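Local coordinates for bifunctional GH43-CE protein (PDB 6MLY) that probably helps to break down arabinoxylans, joining a GH43 glycosidase module, probably a xylan 1,4-beta-xylosidase, to a carbohydrate esterase module in one chain, at residues A[332-337]-A[341-346]; A[356-361]-A[365-370]; A[555-560]-A[698-703]; A[571-576]-A[776-781]; A[756-761]-A[782-787]. All blocks are in the same frame, centred on the assembly; numbering follows the deposited sequence.

Interaction 1 (A[332-337]-A[341-346])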
# COMPACT_ATOMS: atom_id res chain seq x y z
N TRP A 332 -9.46 -18.48 2.65
CA TRP A 332 -9.48 -18.21 1.21
C TRP A 332 -10.91 -17.91 0.74
O TRP A 332 -11.86 -18.60 1.11
CB TRP A 332 -8.90 -19.39 0.42
CG TRP A 332 -7.43 -19.59 0.57
CD1 TRP A 332 -6.80 -20.65 1.17
CD2 TRP A 332 -6.38 -18.73 0.10
NE1 TRP A 332 -5.44 -20.50 1.09
CE2 TRP A 332 -5.16 -19.33 0.44
CE3 TRP A 332 -6.36 -17.50 -0.58
CZ2 TRP A 332 -3.92 -18.76 0.13
CZ3 TRP A 332 -5.14 -16.93 -0.90
CH2 TRP A 332 -3.94 -17.55 -0.54
N GLN A 333 -11.02 -16.86 -0.09
CA GLN A 333 -12.23 -16.54 -0.87
C GLN A 333 -11.78 -16.00 -2.23
O GLN A 333 -10.90 -15.15 -2.31
CB GLN A 333 -13.12 -15.51 -0.15
CG GLN A 333 -13.25 -15.69 1.36
CD GLN A 333 -14.20 -14.69 1.98
OE1 GLN A 333 -14.99 -14.05 1.29
NE2 GLN A 333 -14.15 -14.55 3.30
N TRP A 334 -12.42 -16.49 -3.31
CA TRP A 334 -12.18 -16.01 -4.67
C TRP A 334 -12.84 -14.64 -4.88
O TRP A 334 -13.74 -14.26 -4.15
CB TRP A 334 -12.70 -17.00 -5.71
CG TRP A 334 -12.18 -18.40 -5.57
CD1 TRP A 334 -12.75 -19.42 -4.86
CD2 TRP A 334 -11.00 -18.95 -6.19
NE1 TRP A 334 -12.00 -20.56 -4.98
CE2 TRP A 334 -10.92 -20.30 -5.79
CE3 TRP A 334 -10.01 -18.44 -7.03
CZ2 TRP A 334 -9.89 -21.14 -6.20
CZ3 TRP A 334 -8.99 -19.27 -7.44
CH2 TRP A 334 -8.94 -20.60 -7.03
N ASN A 335 -12.38 -13.92 -5.90
CA ASN A 335 -13.03 -12.72 -6.41
C ASN A 335 -14.07 -13.15 -7.45
O ASN A 335 -13.69 -13.64 -8.53
CB ASN A 335 -12.01 -11.75 -7.02
CG ASN A 335 -12.65 -10.56 -7.71
OD1 ASN A 335 -13.67 -10.04 -7.27
ND2 ASN A 335 -12.02 -10.10 -8.78
N HIS A 336 -15.36 -12.98 -7.12
CA HIS A 336 -16.47 -13.42 -7.95
C HIS A 336 -16.43 -14.95 -8.08
O HIS A 336 -15.60 -15.60 -7.45
CB HIS A 336 -16.46 -12.70 -9.31
CG HIS A 336 -17.05 -11.33 -9.29
ND1 HIS A 336 -16.46 -10.27 -8.62
CD2 HIS A 336 -18.16 -10.83 -9.88
CE1 HIS A 336 -17.18 -9.19 -8.79
NE2 HIS A 336 -18.23 -9.50 -9.56
N ASN A 337 -17.33 -15.50 -8.90
CA ASN A 337 -17.46 -16.94 -9.06
C ASN A 337 -16.21 -17.51 -9.72
O ASN A 337 -15.87 -17.13 -10.83
CB ASN A 337 -18.70 -17.32 -9.88
CG ASN A 337 -19.98 -17.10 -9.12
OD1 ASN A 337 -19.95 -16.72 -7.95
ND2 ASN A 337 -21.11 -17.34 -9.76
N ALA A 341 -12.62 -25.34 -13.09
CA ALA A 341 -11.89 -26.16 -14.06
C ALA A 341 -10.41 -25.77 -14.10
O ALA A 341 -9.56 -26.63 -14.32
CB ALA A 341 -12.51 -26.02 -15.43
N LEU A 342 -10.11 -24.48 -13.87
CA LEU A 342 -8.83 -23.86 -14.25
C LEU A 342 -7.85 -23.71 -13.07
O LEU A 342 -6.78 -23.17 -13.26
CB LEU A 342 -9.12 -22.50 -14.88
CG LEU A 342 -9.82 -22.55 -16.25
CD1 LEU A 342 -10.26 -21.16 -16.67
CD2 LEU A 342 -8.91 -23.17 -17.30
N TRP A 343 -8.22 -24.15 -11.87
CA TRP A 343 -7.25 -24.27 -10.77
C TRP A 343 -7.21 -25.73 -10.30
O TRP A 343 -8.12 -26.50 -10.59
CB TRP A 343 -7.56 -23.31 -9.61
CG TRP A 343 -8.82 -23.60 -8.84
CD1 TRP A 343 -10.08 -23.16 -9.14
CD2 TRP A 343 -8.93 -24.34 -7.61
NE1 TRP A 343 -10.97 -23.60 -8.20
CE2 TRP A 343 -10.30 -24.33 -7.25
CE3 TRP A 343 -8.03 -25.02 -6.79
CZ2 TRP A 343 -10.78 -24.96 -6.10
CZ3 TRP A 343 -8.50 -25.65 -5.66
CH2 TRP A 343 -9.86 -25.62 -5.32
N SER A 344 -6.13 -26.09 -9.61
CA SER A 344 -5.92 -27.46 -9.16
C SER A 344 -4.83 -27.52 -8.09
O SER A 344 -3.96 -26.65 -8.04
CB SER A 344 -5.59 -28.36 -10.32
OG SER A 344 -5.36 -29.69 -9.88
N LEU A 345 -4.90 -28.55 -7.24
CA LEU A 345 -3.87 -28.84 -6.23
C LEU A 345 -3.28 -30.24 -6.42
O LEU A 345 -2.42 -30.64 -5.65
CB LEU A 345 -4.49 -28.72 -4.83
CG LEU A 345 -4.79 -27.30 -4.36
CD1 LEU A 345 -5.62 -27.32 -3.09
CD2 LEU A 345 -3.50 -26.52 -4.13
N SER A 346 -3.75 -31.00 -7.42
CA SER A 346 -3.21 -32.33 -7.70
C SER A 346 -2.38 -32.32 -9.00
O SER A 346 -1.76 -33.33 -9.34
CB SER A 346 -4.31 -33.37 -7.73
OG SER A 346 -5.17 -33.17 -8.84
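Two indole rings, Trp-334 and Trp-343, make the whole of this contact, reaching across backbones whose CA atoms are 11.4 Å apart. No hydrogen bond links the segments. The six-membered ring of Trp-334 comes down on one face of Trp-343, displaced toward the rim, with Trp-334 CZ2 lying 3.3 Å from Trp-343 NE1 and CH2 of the same ring 3.5 Å from Trp-343 CG. The planes are inclined at 43°, so the pair is neither a parallel stack nor a T: the six-membered ring of Trp-334 leans over the five-membered ring of Trp-343, their centroids 4.3 Å apart. The contact bridges the two antiparallel sheets of the concanavalin A-like beta-sandwich, since 333-335 belongs to one sheet and the weakly bonded strand 343-344 lies at an outer border of the other. Trp-343 gets there with CG between the backbone N and the carbonyl carbon (chi1 68°), which points the indole at Trp-334. Its NE1 does not bond to the neighbouring ring but donates to Asn-340 OD1. Leu-328 touches both indoles, while Leu-370 packs on Trp-334 and Leu-354 on Trp-343, each from its own sheet.

Interaction 2 (A[356-361]-A[365-370])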
# COMPACT_ATOMS: atom_id res chain seq x y z
N THR A 356 -5.08 -20.39 -17.21
CA THR A 356 -5.84 -19.38 -17.93
C THR A 356 -7.01 -20.03 -18.69
O THR A 356 -6.94 -21.20 -19.07
CB THR A 356 -4.90 -18.62 -18.88
OG1 THR A 356 -3.99 -17.84 -18.09
CG2 THR A 356 -5.64 -17.72 -19.85
N GLY A 357 -8.08 -19.25 -18.92
CA GLY A 357 -9.23 -19.67 -19.73
C GLY A 357 -9.66 -18.65 -20.77
O GLY A 357 -10.34 -19.02 -21.73
N ARG A 358 -9.28 -17.38 -20.60
CA ARG A 358 -9.87 -16.26 -21.33
C ARG A 358 -8.86 -15.10 -21.40
O ARG A 358 -8.08 -14.89 -20.46
CB ARG A 358 -11.17 -15.85 -20.61
CG ARG A 358 -11.94 -14.71 -21.27
CD ARG A 358 -12.61 -13.80 -20.25
NE ARG A 358 -13.82 -14.37 -19.67
CZ ARG A 358 -14.41 -13.93 -18.56
NH1 ARG A 358 -13.81 -13.04 -17.78
NH2 ARG A 358 -15.61 -14.38 -18.23
N MET A 359 -8.88 -14.37 -22.53
CA MET A 359 -8.07 -13.16 -22.72
C MET A 359 -8.80 -11.96 -22.10
O MET A 359 -9.99 -11.76 -22.36
CB MET A 359 -7.84 -12.87 -24.21
CG MET A 359 -7.17 -14.01 -24.95
SD MET A 359 -7.33 -13.87 -26.75
CE MET A 359 -6.51 -12.31 -27.05
N GLU A 360 -8.09 -11.17 -21.30
CA GLU A 360 -8.69 -10.06 -20.55
C GLU A 360 -8.14 -8.72 -21.06
O GLU A 360 -7.04 -8.66 -21.61
CB GLU A 360 -8.41 -10.24 -19.06
CG GLU A 360 -8.86 -11.58 -18.50
CD GLU A 360 -10.35 -11.78 -18.31
OE1 GLU A 360 -11.14 -10.89 -18.71
OE2 GLU A 360 -10.74 -12.84 -17.74
N THR A 361 -8.94 -7.66 -20.88
CA THR A 361 -8.54 -6.27 -21.12
C THR A 361 -8.38 -5.52 -19.79
O THR A 361 -7.85 -4.41 -19.76
CB THR A 361 -9.58 -5.51 -21.97
OG1 THR A 361 -10.25 -6.44 -22.82
CG2 THR A 361 -8.96 -4.40 -22.79
N GLN A 365 -11.61 -7.85 -14.39
CA GLN A 365 -12.49 -8.78 -15.12
C GLN A 365 -11.81 -10.16 -15.24
O GLN A 365 -12.33 -11.04 -15.94
CB GLN A 365 -12.85 -8.21 -16.50
CG GLN A 365 -13.63 -6.90 -16.45
CD GLN A 365 -14.91 -7.01 -15.66
OE1 GLN A 365 -15.12 -6.28 -14.69
NE2 GLN A 365 -15.78 -7.93 -16.05
N ALA A 366 -10.69 -10.36 -14.55
CA ALA A 366 -9.99 -11.65 -14.53
C ALA A 366 -10.68 -12.60 -13.54
O ALA A 366 -11.18 -12.18 -12.48
CB ALA A 366 -8.53 -11.46 -14.20
N LYS A 367 -10.68 -13.88 -13.90
CA LYS A 367 -11.24 -14.94 -13.08
C LYS A 367 -10.12 -15.60 -12.27
O LYS A 367 -8.94 -15.49 -12.61
CB LYS A 367 -11.95 -15.97 -13.96
CG LYS A 367 -13.15 -15.43 -14.74
CD LYS A 367 -13.89 -16.48 -15.54
CE LYS A 367 -14.75 -17.39 -14.69
NZ LYS A 367 -15.97 -16.70 -14.21
N ASN A 368 -10.51 -16.27 -11.19
CA ASN A 368 -9.65 -17.11 -10.37
C ASN A 368 -8.55 -16.27 -9.70
O ASN A 368 -7.41 -16.72 -9.55
CB ASN A 368 -9.10 -18.30 -11.17
CG ASN A 368 -10.21 -19.21 -11.68
OD1 ASN A 368 -11.20 -18.73 -12.22
ND2 ASN A 368 -10.05 -20.51 -11.49
N ILE A 369 -8.92 -15.05 -9.29
CA ILE A 369 -8.10 -14.27 -8.37
C ILE A 369 -8.44 -14.74 -6.95
O ILE A 369 -9.58 -14.61 -6.50
CB ILE A 369 -8.33 -12.75 -8.57
CG1 ILE A 369 -8.02 -12.31 -10.00
CG2 ILE A 369 -7.54 -11.94 -7.55
CD1 ILE A 369 -8.22 -10.83 -10.25
N LEU A 370 -7.43 -15.30 -6.26
CA LEU A 370 -7.55 -15.95 -4.95
C LEU A 370 -7.09 -14.97 -3.86
O LEU A 370 -6.08 -14.32 -4.03
CB LEU A 370 -6.67 -17.20 -4.96
CG LEU A 370 -6.79 -18.13 -3.75
CD1 LEU A 370 -8.16 -18.80 -3.72
CD2 LEU A 370 -5.68 -19.17 -3.75
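Arg-358 and Lys-367 cross at about a right angle, the aliphatic CD of the lysine lying over one face of the guanidinium, 3.8 Å from Arg-358 NH2. At the edge of the same guanidinium sits the backbone oxygen of Gln-365, 3.1 Å from Arg-358 NH1 but at too poor an angle for a hydrogen bond. The carboxylate of Glu-360 lies near this carbonyl without bonding to it, and its OE2 comes 3.5 Å from Ala-366 CA. What holds the carboxylate is a salt bridge within its own segment: Arg-358 NH1 donates to the syn lone pair of Glu-360 OE2 at 3.1 Å and 147°, with OE2 tilted 22° out of the guanidinium plane. A bend at chi2 (-74°) folds the glutamate over to meet it. Further out, the loop between strands 352-355 and 370-373 leans on the GH43 part of the chain. There Arg-358 NH2 binds Leu-84 O and pairs with Asp-85, Lys-367 NZ donates to Asn-83 O, and Gln-365 NE2 to Lys-88 O. Arg-358 NH2 and Lys-367 NZ are 4.7 Å apart; the carboxylates of Glu-360 and Asp-85, which share the arginine, and the carbonyls of Asn-83 and Leu-84 probably offset these like charges.

Interaction 3 (A[555-560]-A[698-703]). With ACT (acetate ion), chain E.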
# COMPACT_ATOMS: atom_id res chain seq x y z
N SER A 555 16.20 16.65 -14.07
CA SER A 555 14.93 17.09 -14.63
C SER A 555 15.07 18.38 -15.45
O SER A 555 14.08 18.83 -16.03
CB SER A 555 13.93 17.26 -13.52
OG SER A 555 14.41 18.17 -12.53
N ALA A 556 16.27 18.96 -15.51
CA ALA A 556 16.46 20.33 -15.96
C ALA A 556 15.64 21.28 -15.07
O ALA A 556 15.17 22.33 -15.52
CB ALA A 556 16.08 20.46 -17.42
N TRP A 557 15.49 20.91 -13.80
CA TRP A 557 14.74 21.67 -12.80
C TRP A 557 13.25 21.81 -13.17
O TRP A 557 12.62 22.83 -12.83
CB TRP A 557 15.40 23.04 -12.57
CG TRP A 557 16.88 22.99 -12.35
CD1 TRP A 557 17.53 22.55 -11.23
CD2 TRP A 557 17.90 23.44 -13.25
NE1 TRP A 557 18.88 22.67 -11.38
CE2 TRP A 557 19.14 23.22 -12.61
CE3 TRP A 557 17.89 23.99 -14.53
CZ2 TRP A 557 20.35 23.53 -13.22
CZ3 TRP A 557 19.10 24.30 -15.13
CH2 TRP A 557 20.31 24.07 -14.48
N PHE A 558 12.68 20.81 -13.85
CA PHE A 558 11.30 20.89 -14.35
C PHE A 558 10.38 19.90 -13.62
O PHE A 558 9.16 20.03 -13.73
CB PHE A 558 11.22 20.63 -15.85
CG PHE A 558 11.62 21.79 -16.73
CD1 PHE A 558 11.11 23.06 -16.51
CD2 PHE A 558 12.50 21.61 -17.79
CE1 PHE A 558 11.48 24.13 -17.32
CE2 PHE A 558 12.86 22.68 -18.60
CZ PHE A 558 12.35 23.94 -18.36
N ALA A 559 10.95 18.95 -12.87
CA ALA A 559 10.18 17.86 -12.25
C ALA A 559 10.14 18.03 -10.73
O ALA A 559 11.09 18.54 -10.14
CB ALA A 559 10.80 16.53 -12.63
N ASN A 560 9.03 17.60 -10.11
CA ASN A 560 8.88 17.64 -8.66
C ASN A 560 8.48 16.25 -8.13
O ASN A 560 8.01 16.14 -7.00
CB ASN A 560 7.88 18.72 -8.23
CG ASN A 560 6.51 18.58 -8.87
OD1 ASN A 560 6.16 17.53 -9.39
ND2 ASN A 560 5.72 19.64 -8.81
N ALA A 698 16.86 29.63 -17.72
CA ALA A 698 16.03 30.84 -17.82
C ALA A 698 14.71 30.64 -17.05
O ALA A 698 14.21 31.57 -16.40
CB ALA A 698 15.78 31.17 -19.27
N ALA A 699 14.15 29.43 -17.13
CA ALA A 699 12.94 29.07 -16.40
C ALA A 699 13.25 28.97 -14.90
O ALA A 699 12.39 29.28 -14.09
CB ALA A 699 12.38 27.77 -16.93
N LEU A 700 14.46 28.52 -14.55
CA LEU A 700 14.83 28.24 -13.16
C LEU A 700 14.96 29.54 -12.35
O LEU A 700 14.65 29.56 -11.17
CB LEU A 700 16.14 27.45 -13.13
CG LEU A 700 16.74 27.20 -11.75
CD1 LEU A 700 15.85 26.27 -10.93
CD2 LEU A 700 18.16 26.65 -11.86
N ILE A 701 15.46 30.60 -12.99
CA ILE A 701 15.68 31.88 -12.32
C ILE A 701 14.46 32.78 -12.53
O ILE A 701 14.33 33.80 -11.87
CB ILE A 701 16.98 32.55 -12.80
CG1 ILE A 701 16.86 33.06 -14.25
CG2 ILE A 701 18.17 31.62 -12.62
CD1 ILE A 701 18.03 33.89 -14.71
N GLY A 702 13.60 32.41 -13.48
CA GLY A 702 12.48 33.25 -13.86
C GLY A 702 12.97 34.59 -14.39
O GLY A 702 12.67 35.64 -13.83
N GLY A 703 13.76 34.52 -15.46
CA GLY A 703 14.42 35.68 -16.04
C GLY A 703 15.33 35.29 -17.19
O GLY A 703 15.65 34.11 -17.37
C ACT E . 18.19 16.24 -17.20
O ACT E . 18.13 16.73 -18.35
OXT ACT E . 18.02 16.94 -16.17
CH3 ACT E . 18.49 14.78 -17.06
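Trp-557 swings its indole beside its own backbone N (chi1 -49°), while Leu-700 turns CG anti to the backbone N (chi1 174°), and the two settings bring a methyl squarely onto a ring. Leu-700 CD2 sits 3.6 Å from the centroid of the six-membered ring of Trp-557, 17° off the normal: a CH-pi contact over the face. The other branch, CD1, rests at the root of the indole, 3.7 Å from Trp-557 CB, so both leucine methyls are engaged. Beside it Phe-558 CE1 touches Ala-699 CB at 3.8 Å, the methyl approaching the ring obliquely. With an alanine for Trp-557, the CD2 methyl of Leu-700 would probably lose the ring face it rests on, leaving a gap between loop and helix. Apolar packing does all the work across the segments. The loop's backbone is used otherwise: Ala-556 N makes a weak hydrogen bond, 2.8 Å, to OXT of an acetate ion, probably from the crystallisation liquor. A backbone N offered to an anion on the loop after a strand, near a presumed nucleophile elbow, is consistent with the oxyanion-hole loop of an alpha/beta-hydrolase. Around the contact, the Trp-557 ring meets His-632 of helix 629-639 at a steep angle, and Pro-696 touches Ala-556, Trp-557 and Phe-558, so that the loop between strand 546-552 and helix 563-577 rests against helix 696-701.

Interaction 4 (A[571-576]-A[776-781])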
# COMPACT_ATOMS: atom_id res chain seq x y z
N GLY A 571 20.00 3.44 -6.14
CA GLY A 571 19.44 2.74 -4.97
C GLY A 571 20.13 1.43 -4.63
O GLY A 571 20.80 1.33 -3.61
N LYS A 572 19.92 0.41 -5.48
CA LYS A 572 20.33 -0.97 -5.19
C LYS A 572 21.82 -1.04 -4.80
O LYS A 572 22.18 -1.71 -3.82
CB LYS A 572 20.05 -1.88 -6.39
N SER A 573 22.67 -0.34 -5.55
CA SER A 573 24.13 -0.45 -5.42
C SER A 573 24.61 0.15 -4.09
O SER A 573 25.50 -0.40 -3.44
CB SER A 573 24.83 0.17 -6.60
OG SER A 573 24.27 1.44 -6.90
N LEU A 574 24.02 1.29 -3.71
CA LEU A 574 24.32 1.93 -2.42
C LEU A 574 23.86 1.02 -1.27
O LEU A 574 24.56 0.91 -0.26
CB LEU A 574 23.62 3.29 -2.35
CG LEU A 574 24.37 4.45 -3.00
CD1 LEU A 574 23.44 5.64 -3.19
CD2 LEU A 574 25.58 4.85 -2.17
N LEU A 575 22.69 0.40 -1.43
CA LEU A 575 22.04 -0.41 -0.39
C LEU A 575 22.86 -1.66 -0.07
O LEU A 575 22.88 -2.10 1.09
CB LEU A 575 20.62 -0.79 -0.85
CG LEU A 575 19.56 0.29 -0.65
CD1 LEU A 575 18.34 0.03 -1.53
CD2 LEU A 575 19.15 0.38 0.81
N ASP A 576 23.54 -2.23 -1.08
CA ASP A 576 24.35 -3.45 -0.91
C ASP A 576 25.62 -3.14 -0.10
O ASP A 576 26.14 -4.03 0.58
CB ASP A 576 24.72 -4.05 -2.27
CG ASP A 576 23.55 -4.58 -3.07
OD1 ASP A 576 22.74 -5.34 -2.51
OD2 ASP A 576 23.46 -4.24 -4.27
N ASN A 776 31.63 0.33 -13.66
CA ASN A 776 32.89 0.84 -13.12
C ASN A 776 32.65 2.21 -12.47
O ASN A 776 33.11 2.45 -11.35
CB ASN A 776 33.97 0.90 -14.20
CG ASN A 776 34.14 -0.41 -14.94
OD1 ASN A 776 34.27 -0.43 -16.17
ND2 ASN A 776 34.14 -1.52 -14.22
N THR A 777 31.95 3.10 -13.18
CA THR A 777 31.64 4.45 -12.69
C THR A 777 30.78 4.35 -11.42
O THR A 777 31.03 5.04 -10.44
CB THR A 777 30.98 5.32 -13.77
OG1 THR A 777 30.23 4.49 -14.67
CG2 THR A 777 31.98 6.13 -14.57
N LEU A 778 29.78 3.46 -11.47
CA LEU A 778 28.88 3.22 -10.33
C LEU A 778 29.71 2.75 -9.12
O LEU A 778 29.58 3.31 -8.04
CB LEU A 778 27.83 2.17 -10.74
CG LEU A 778 26.56 2.13 -9.90
CD1 LEU A 778 25.68 3.35 -10.18
CD2 LEU A 778 25.78 0.85 -10.16
N LYS A 779 30.57 1.76 -9.33
CA LYS A 779 31.37 1.13 -8.27
C LYS A 779 32.28 2.17 -7.59
O LYS A 779 32.56 2.05 -6.39
CB LYS A 779 32.19 -0.03 -8.84
CG LYS A 779 32.85 -0.94 -7.80
CD LYS A 779 34.23 -1.42 -8.21
CE LYS A 779 34.86 -2.35 -7.19
NZ LYS A 779 35.20 -1.65 -5.93
N LYS A 780 32.75 3.17 -8.35
CA LYS A 780 33.64 4.19 -7.80
C LYS A 780 32.86 5.13 -6.88
O LYS A 780 33.41 5.63 -5.91
CB LYS A 780 34.35 4.95 -8.92
CG LYS A 780 35.62 4.29 -9.42
CD LYS A 780 36.22 4.96 -10.62
CE LYS A 780 37.52 4.33 -11.06
NZ LYS A 780 38.12 5.09 -12.18
N MET A 781 31.59 5.37 -7.21
CA MET A 781 30.69 6.18 -6.37
C MET A 781 30.57 5.54 -4.98
O MET A 781 30.68 6.22 -3.96
CB MET A 781 29.30 6.29 -6.99
CG MET A 781 28.36 7.20 -6.21
SD MET A 781 26.72 7.29 -6.95
CE MET A 781 26.09 5.67 -6.53
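Ser-573 lies against the end of Leu-778, whose CD2 methyl comes 3.6 Å from Ser-573 OG and 3.7 Å from Ser-573 CB. This is helix-to-helix packing in the alpha/beta-hydrolase fold of the esterase part, between helix 563-577 and the C-terminal helix 775-789, both laid against the central mixed sheet. The serine hydroxyl is not waiting for a partner from the other helix: chi1 of 46° turns OG back over its own helix backbone, where it bonds to Phe-570 O one turn earlier. What it offers the leucine is therefore bulk rather than a bond. Were a serine to stand in for Leu-778, Ser-573 would probably lose the methyl that covers its CB, and the helices part of their apolar contact on the more exposed side. Deeper in, Leu-574 and Met-781 take over, their side chains crossing at about a right angle. Leu-574 also reaches Phe-579 and Val-581 of strand 579-584, and Met-781 lies on Val-673 and Trp-675 of strand 671-675, so each helix is seated on the sheet beneath. The methionine runs straight out from its helix and turns at its last torsion (chi3 73°), setting its terminal CE 4.1 Å from Leu-574 CG.

Interaction 5 (A[756-761]-A[782-787])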
# COMPACT_ATOMS: atom_id res chain seq x y z
N ARG A 756 39.73 19.77 -3.10
CA ARG A 756 38.40 19.20 -2.84
C ARG A 756 38.14 18.01 -3.76
O ARG A 756 37.59 17.01 -3.33
CB ARG A 756 37.32 20.28 -3.01
CG ARG A 756 37.42 21.42 -2.01
CD ARG A 756 37.47 20.93 -0.58
NE ARG A 756 38.81 20.55 -0.15
CZ ARG A 756 39.08 19.66 0.81
NH1 ARG A 756 38.09 19.04 1.44
NH2 ARG A 756 40.33 19.39 1.13
N LEU A 757 38.56 18.12 -5.03
CA LEU A 757 38.35 17.04 -5.99
C LEU A 757 39.13 15.79 -5.55
O LEU A 757 40.36 15.81 -5.44
CB LEU A 757 38.80 17.51 -7.38
CG LEU A 757 38.44 16.57 -8.52
CD1 LEU A 757 36.94 16.57 -8.77
CD2 LEU A 757 39.19 16.94 -9.79
N GLU A 758 38.38 14.71 -5.30
CA GLU A 758 38.94 13.37 -5.09
C GLU A 758 39.34 12.77 -6.45
O GLU A 758 40.41 12.17 -6.57
CB GLU A 758 37.91 12.47 -4.39
CG GLU A 758 38.24 10.98 -4.40
CD GLU A 758 38.95 10.42 -3.18
OE1 GLU A 758 39.18 11.19 -2.21
OE2 GLU A 758 39.26 9.21 -3.18
N GLU A 759 38.47 12.92 -7.45
CA GLU A 759 38.64 12.26 -8.73
C GLU A 759 37.68 12.87 -9.77
O GLU A 759 36.50 13.05 -9.49
CB GLU A 759 38.36 10.77 -8.57
CG GLU A 759 38.88 9.91 -9.71
CD GLU A 759 38.61 8.43 -9.51
OE1 GLU A 759 38.02 8.06 -8.46
OE2 GLU A 759 38.99 7.64 -10.40
N PHE A 760 38.22 13.18 -10.95
CA PHE A 760 37.44 13.48 -12.15
C PHE A 760 37.44 12.24 -13.06
O PHE A 760 38.51 11.69 -13.33
CB PHE A 760 37.98 14.71 -12.88
CG PHE A 760 37.40 14.92 -14.25
CD1 PHE A 760 36.07 15.27 -14.42
CD2 PHE A 760 38.18 14.76 -15.39
CE1 PHE A 760 35.53 15.45 -15.68
CE2 PHE A 760 37.64 14.94 -16.65
CZ PHE A 760 36.32 15.29 -16.80
N ILE A 761 36.25 11.82 -13.52
CA ILE A 761 36.09 10.60 -14.32
C ILE A 761 35.47 10.95 -15.68
O ILE A 761 34.34 11.41 -15.76
CB ILE A 761 35.24 9.55 -13.58
CG1 ILE A 761 35.86 9.21 -12.22
CG2 ILE A 761 35.05 8.31 -14.45
CD1 ILE A 761 35.03 8.25 -11.39
N ILE A 782 30.35 4.22 -4.97
CA ILE A 782 30.15 3.43 -3.76
C ILE A 782 31.44 3.47 -2.93
O ILE A 782 31.41 3.79 -1.74
CB ILE A 782 29.72 1.99 -4.11
CG1 ILE A 782 28.47 1.95 -5.00
CG2 ILE A 782 29.54 1.15 -2.85
CD1 ILE A 782 27.31 2.76 -4.48
N ASP A 783 32.57 3.15 -3.57
CA ASP A 783 33.87 3.01 -2.89
C ASP A 783 34.29 4.34 -2.25
O ASP A 783 34.94 4.34 -1.20
CB ASP A 783 34.94 2.52 -3.86
CG ASP A 783 34.81 1.04 -4.21
OD1 ASP A 783 33.91 0.39 -3.66
OD2 ASP A 783 35.62 0.56 -5.02
N PHE A 784 33.92 5.46 -2.89
CA PHE A 784 34.22 6.81 -2.40
C PHE A 784 33.38 7.12 -1.16
O PHE A 784 33.92 7.48 -0.11
CB PHE A 784 34.03 7.84 -3.52
CG PHE A 784 34.02 9.28 -3.06
CD1 PHE A 784 35.06 9.79 -2.30
CD2 PHE A 784 32.98 10.12 -3.40
CE1 PHE A 784 35.05 11.10 -1.87
CE2 PHE A 784 32.96 11.44 -2.97
CZ PHE A 784 34.00 11.93 -2.20
N PHE A 785 32.05 6.95 -1.27
CA PHE A 785 31.14 7.20 -0.14
C PHE A 785 31.55 6.32 1.05
O PHE A 785 31.50 6.78 2.20
CB PHE A 785 29.68 7.00 -0.56
CG PHE A 785 29.09 8.14 -1.36
CD1 PHE A 785 29.23 9.46 -0.95
CD2 PHE A 785 28.36 7.88 -2.52
CE1 PHE A 785 28.67 10.49 -1.69
CE2 PHE A 785 27.80 8.92 -3.25
CZ PHE A 785 27.95 10.22 -2.83
N ALA A 786 31.97 5.08 0.77
CA ALA A 786 32.42 4.10 1.77
C ALA A 786 33.71 4.56 2.48
O ALA A 786 33.86 4.35 3.68
CB ALA A 786 32.62 2.76 1.11
N ARG A 787 34.65 5.15 1.73
CA ARG A 787 35.95 5.59 2.28
C ARG A 787 35.75 6.77 3.24
O ARG A 787 36.39 6.84 4.29
CB ARG A 787 36.92 5.99 1.16
CG ARG A 787 37.74 4.85 0.58
CD ARG A 787 38.82 5.36 -0.35
NE ARG A 787 38.29 6.17 -1.44
CZ ARG A 787 38.02 5.72 -2.67
NH1 ARG A 787 38.17 4.44 -2.96
NH2 ARG A 787 37.61 6.56 -3.61
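Glu-758 meets the C-terminal helix in two ways, through its charge and through its carbon chain. The ionic part is a salt bridge to Arg-787, whose NH2 donates to Glu-758 OE2 at 3.2 Å. The bond is weak, bent to 127°: although the carboxylate and guanidinium planes are only 9° apart, OE2 stands obliquely to the guanidinium. The apolar part lies alongside it, where Glu-758 CG approaches Phe-784 CD1 at 4.0 Å as the two side chains slide past each other in opposite directions. A bend at chi2 (96°) lets the glutamate do both, methylenes on the phenyl and carboxylate onward to the arginine. This joins the last parallel strand, 757-763, where the chain turns a corner at Glu-758, to helix 775-789 of the alpha/beta-hydrolase fold. Phe-784 continues inward onto Ile-729 and Val-673 of adjoining strands. With one bent bond to an exposed arginine, the ion pair probably adds only modestly to what the buried phenylalanine secures.

Interactions 1 and 2 belong to the concanavalin A-like sandwich and touch each other, Asn-335 N probably bonding to Ile-369 O; interactions 3, 4 and 5 belong to the esterase part, with interaction 3 centred about 53 Å from interaction 1. Interactions 4 and 5 share helix 775-789 and are tied by the salt bridge between Lys-780 NZ and Glu-759 OE2, while interaction 3 stands apart, its nearest atoms about 16 Å from interaction 4. Four contacts are partly buried: 1 rests on two rings, 3 on rings and methyls, 4 on aliphatic chains and a serine, and 5 on a buried ring beside a salt bridge to an exposed arginine. Interaction 2, at the surface, is mostly polar.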